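Local structure of envelopment polyprotein (Bovine Schmallenberg virus BH80/Germany/2011, 7A56) at the interface of chains A and B. The protein serves as the envelope glycoprotein Gc, a class II membrane fusion protein that merges the viral and host membranes during virus entry, here in its postfusion form. Residues are numbered along the deposited sequence; one frame, centred on the assembly and turned at random. Chains: chain A/B, Envelopment polyprotein.

The interface of chains A and B. Residues chain A 59-61; chain B 76, 227-229, 337-339.
A:Met59 lays its side chain over the sheet face of chain B, across the paired strands 226-231 and 335-343, at a subunit contact of the class II fusion trimer. Methionine suits this place because its unbranched chain is pliable: with CG between the backbone N and the carbonyl carbon (chi1 84°), it bends at chi2 and chi3 (-31°), bringing CE down onto the strands. Its methyl CE ends over the backbone, 3.8 Å from CA of B:Leu228 and 4.0 Å from CA of B:Tyr338. The sulfur SD lies 3.8 Å from CB of B:Asn337, whose side chain crosses that of A:Met59 at about a right angle. OD2 of the B:Asp229 carboxylate borders the methyl, while OD1 accepts a nearly straight 3.0 Å hydrogen bond on its syn side from ND2 of B:Asn337, whose short amide probably helps fix the carboxylate's rotation. Toward the methionine backbone, the aliphatic stem of B:Lys339 runs antiparallel alongside. Lysine serves both needs, apolar along its length and polar at its tip: extended beyond CG, its amino NZ donates a 2.7 Å hydrogen bond to carbonyl O of A:Thr60, the C=O...N angle 159° and NZ tilted from the carbonyl plane. The contact is looser here: water 1 links A:Thr60 N, B:Lys339 NZ and amide oxygen OE1 of B:Gln227. Packing is also sparse at A:Leu61: methyl CD2 of the branched leucine rests 3.8 Å from CB of B:Glu76, whose CB and CG offer an apolar stem.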
ATOM      1  N   MET A  59     -29.679  -6.320   6.693  1.00 24.73           N
ATOM      2  CA  MET A  59     -30.486  -7.433   7.176  1.00 28.65           C
ATOM      3  C   MET A  59     -30.152  -7.696   8.633  1.00 27.11           C
ATOM      4  O   MET A  59     -29.104  -7.298   9.129  1.00 23.36           O
ATOM      5  CB  MET A  59     -30.249  -8.670   6.307  1.00 33.26           C
ATOM      6  CG  MET A  59     -29.054  -9.487   6.667  1.00 38.21           C
ATOM      7  SD  MET A  59     -27.486  -9.187   5.901  1.00 45.24           S
ATOM      8  CE  MET A  59     -27.781  -8.573   4.242  1.00 42.43           C
ATOM      9  N   THR A  60     -31.095  -8.288   9.343  1.00 27.12           N
ATOM     10  CA  THR A  60     -30.955  -8.583  10.765  1.00 28.65           C
ATOM     11  C   THR A  60     -31.274 -10.049  10.989  1.00 28.90           C
ATOM     12  O   THR A  60     -31.964 -10.681  10.183  1.00 31.02           O
ATOM     13  CB  THR A  60     -31.875  -7.728  11.635  1.00 29.91           C
ATOM     14  OG1 THR A  60     -33.271  -8.024  11.329  1.00 28.11           O
ATOM     15  CG2 THR A  60     -31.549  -6.242  11.406  1.00 28.47           C
ATOM     16  N   LEU A  61     -30.709 -10.603  12.054  1.00 26.19           N
ATOM     17  CA  LEU A  61     -30.998 -11.987  12.457  1.00 30.18           C
ATOM     18  C   LEU A  61     -31.706 -11.946  13.792  1.00 29.98           C
ATOM     19  O   LEU A  61     -31.251 -11.257  14.705  1.00 28.04           O
ATOM     20  CB  LEU A  61     -29.696 -12.789  12.574  1.00 33.24           C
ATOM     21  CG  LEU A  61     -28.990 -12.997  11.236  1.00 36.95           C
ATOM     22  CD1 LEU A  61     -27.736 -13.758  11.463  1.00 37.58           C
ATOM     23  CD2 LEU A  61     -29.906 -13.813  10.349  1.00 38.31           C
TER
ATOM     24  N   GLU B  76     -29.728 -17.162   5.917  1.00 24.50           N
ATOM     25  CA  GLU B  76     -28.735 -16.103   5.800  1.00 24.26           C
ATOM     26  C   GLU B  76     -27.375 -16.734   5.542  1.00 23.90           C
ATOM     27  O   GLU B  76     -27.066 -17.780   6.104  1.00 23.56           O
ATOM     28  CB  GLU B  76     -28.720 -15.281   7.086  1.00 27.22           C
ATOM     29  CG  GLU B  76     -27.863 -14.022   7.006  1.00 36.56           C
ATOM     30  CD  GLU B  76     -26.448 -14.247   7.551  1.00 45.44           C
ATOM     31  OE1 GLU B  76     -25.803 -13.232   7.867  1.00 55.33           O
ATOM     32  OE2 GLU B  76     -25.988 -15.426   7.702  1.00 46.09           O
ATOM     33  N   GLN B 227     -32.295  -9.351   1.066  1.00 22.75           N
ATOM     34  CA  GLN B 227     -31.425  -8.217   1.358  1.00 23.69           C
ATOM     35  C   GLN B 227     -29.975  -8.620   1.138  1.00 22.19           C
ATOM     36  O   GLN B 227     -29.578  -9.751   1.444  1.00 24.76           O
ATOM     37  CB  GLN B 227     -31.639  -7.715   2.817  1.00 25.06           C
ATOM     38  CG  GLN B 227     -33.035  -7.181   3.094  1.00 25.46           C
ATOM     39  CD  GLN B 227     -33.862  -8.198   3.632  1.00 31.75           C
ATOM     40  OE1 GLN B 227     -33.468  -8.877   4.599  1.00 34.35           O
ATOM     41  NE2 GLN B 227     -35.069  -8.368   3.030  1.00 32.93           N
ATOM     42  N   LEU B 228     -29.157  -7.678   0.635  1.00 26.89           N
ATOM     43  CA  LEU B 228     -27.743  -7.953   0.498  1.00 24.14           C
ATOM     44  C   LEU B 228     -26.956  -6.712   0.907  1.00 25.45           C
ATOM     45  O   LEU B 228     -27.453  -5.589   0.799  1.00 27.20           O
ATOM     46  CB  LEU B 228     -27.340  -8.327  -0.958  1.00 24.19           C
ATOM     47  CG  LEU B 228     -28.122  -9.421  -1.714  1.00 28.14           C
ATOM     48  CD1 LEU B 228     -29.199  -8.707  -2.501  1.00 29.63           C
ATOM     49  CD2 LEU B 228     -27.188 -10.231  -2.633  1.00 27.88           C
ATOM     50  N   ASP B 229     -25.745  -6.913   1.444  1.00 21.69           N
ATOM     51  CA  ASP B 229     -24.850  -5.753   1.681  1.00 22.79           C
ATOM     52  C   ASP B 229     -23.414  -6.158   1.383  1.00 21.13           C
ATOM     53  O   ASP B 229     -23.052  -7.347   1.414  1.00 24.41           O
ATOM     54  CB  ASP B 229     -24.974  -5.154   3.105  1.00 21.88           C
ATOM     55  CG  ASP B 229     -24.426  -6.059   4.235  1.00 24.47           C
ATOM     56  OD1 ASP B 229     -23.215  -6.344   4.279  1.00 25.65           O
ATOM     57  OD2 ASP B 229     -25.221  -6.478   5.138  1.00 24.68           O
ATOM     58  N   ASN B 337     -22.955 -10.093   2.313  1.00 21.20           N
ATOM     59  CA  ASN B 337     -23.937 -10.776   3.161  1.00 20.72           C
ATOM     60  C   ASN B 337     -25.275 -10.802   2.454  1.00 22.71           C
ATOM     61  O   ASN B 337     -25.607  -9.865   1.717  1.00 23.84           O
ATOM     62  CB  ASN B 337     -24.034 -10.051   4.508  1.00 23.96           C
ATOM     63  CG  ASN B 337     -22.738 -10.073   5.242  1.00 25.85           C
ATOM     64  OD1 ASN B 337     -22.291 -11.130   5.651  1.00 25.38           O
ATOM     65  ND2 ASN B 337     -22.086  -8.923   5.384  1.00 22.12           N
ATOM     66  N   TYR B 338     -26.065 -11.875   2.685  1.00 22.09           N
ATOM     67  CA  TYR B 338     -27.378 -11.905   2.073  1.00 19.45           C
ATOM     68  C   TYR B 338     -28.337 -12.708   2.953  1.00 21.15           C
ATOM     69  O   TYR B 338     -27.933 -13.635   3.660  1.00 19.57           O
ATOM     70  CB  TYR B 338     -27.366 -12.528   0.668  1.00 21.10           C
ATOM     71  CG  TYR B 338     -26.734 -13.937   0.559  1.00 21.81           C
ATOM     72  CD1 TYR B 338     -27.520 -15.073   0.737  1.00 22.36           C
ATOM     73  CD2 TYR B 338     -25.382 -14.116   0.262  1.00 19.83           C
ATOM     74  CE1 TYR B 338     -26.998 -16.350   0.615  1.00 23.36           C
ATOM     75  CE2 TYR B 338     -24.814 -15.411   0.114  1.00 20.82           C
ATOM     76  CZ  TYR B 338     -25.675 -16.541   0.318  1.00 24.35           C
ATOM     77  OH  TYR B 338     -25.193 -17.833   0.167  1.00 26.68           O
ATOM     78  N   LYS B 339     -29.605 -12.337   2.855  1.00 22.19           N
ATOM     79  CA  LYS B 339     -30.690 -12.986   3.583  1.00 21.66           C
ATOM     80  C   LYS B 339     -31.884 -13.120   2.655  1.00 23.18           C
ATOM     81  O   LYS B 339     -32.271 -12.161   1.964  1.00 24.99           O
ATOM     82  CB  LYS B 339     -31.028 -12.176   4.855  1.00 21.76           C
ATOM     83  CG  LYS B 339     -32.158 -12.844   5.778  1.00 20.98           C
ATOM     84  CD  LYS B 339     -32.652 -11.817   6.774  1.00 20.35           C
ATOM     85  CE  LYS B 339     -33.802 -12.461   7.731  1.00 22.94           C
ATOM     86  NZ  LYS B 339     -34.179 -11.456   8.778  1.00 25.29           N
TER
HETATM   87  O   HOH W   1     -33.671  -8.496   7.634  1.00 33.64           O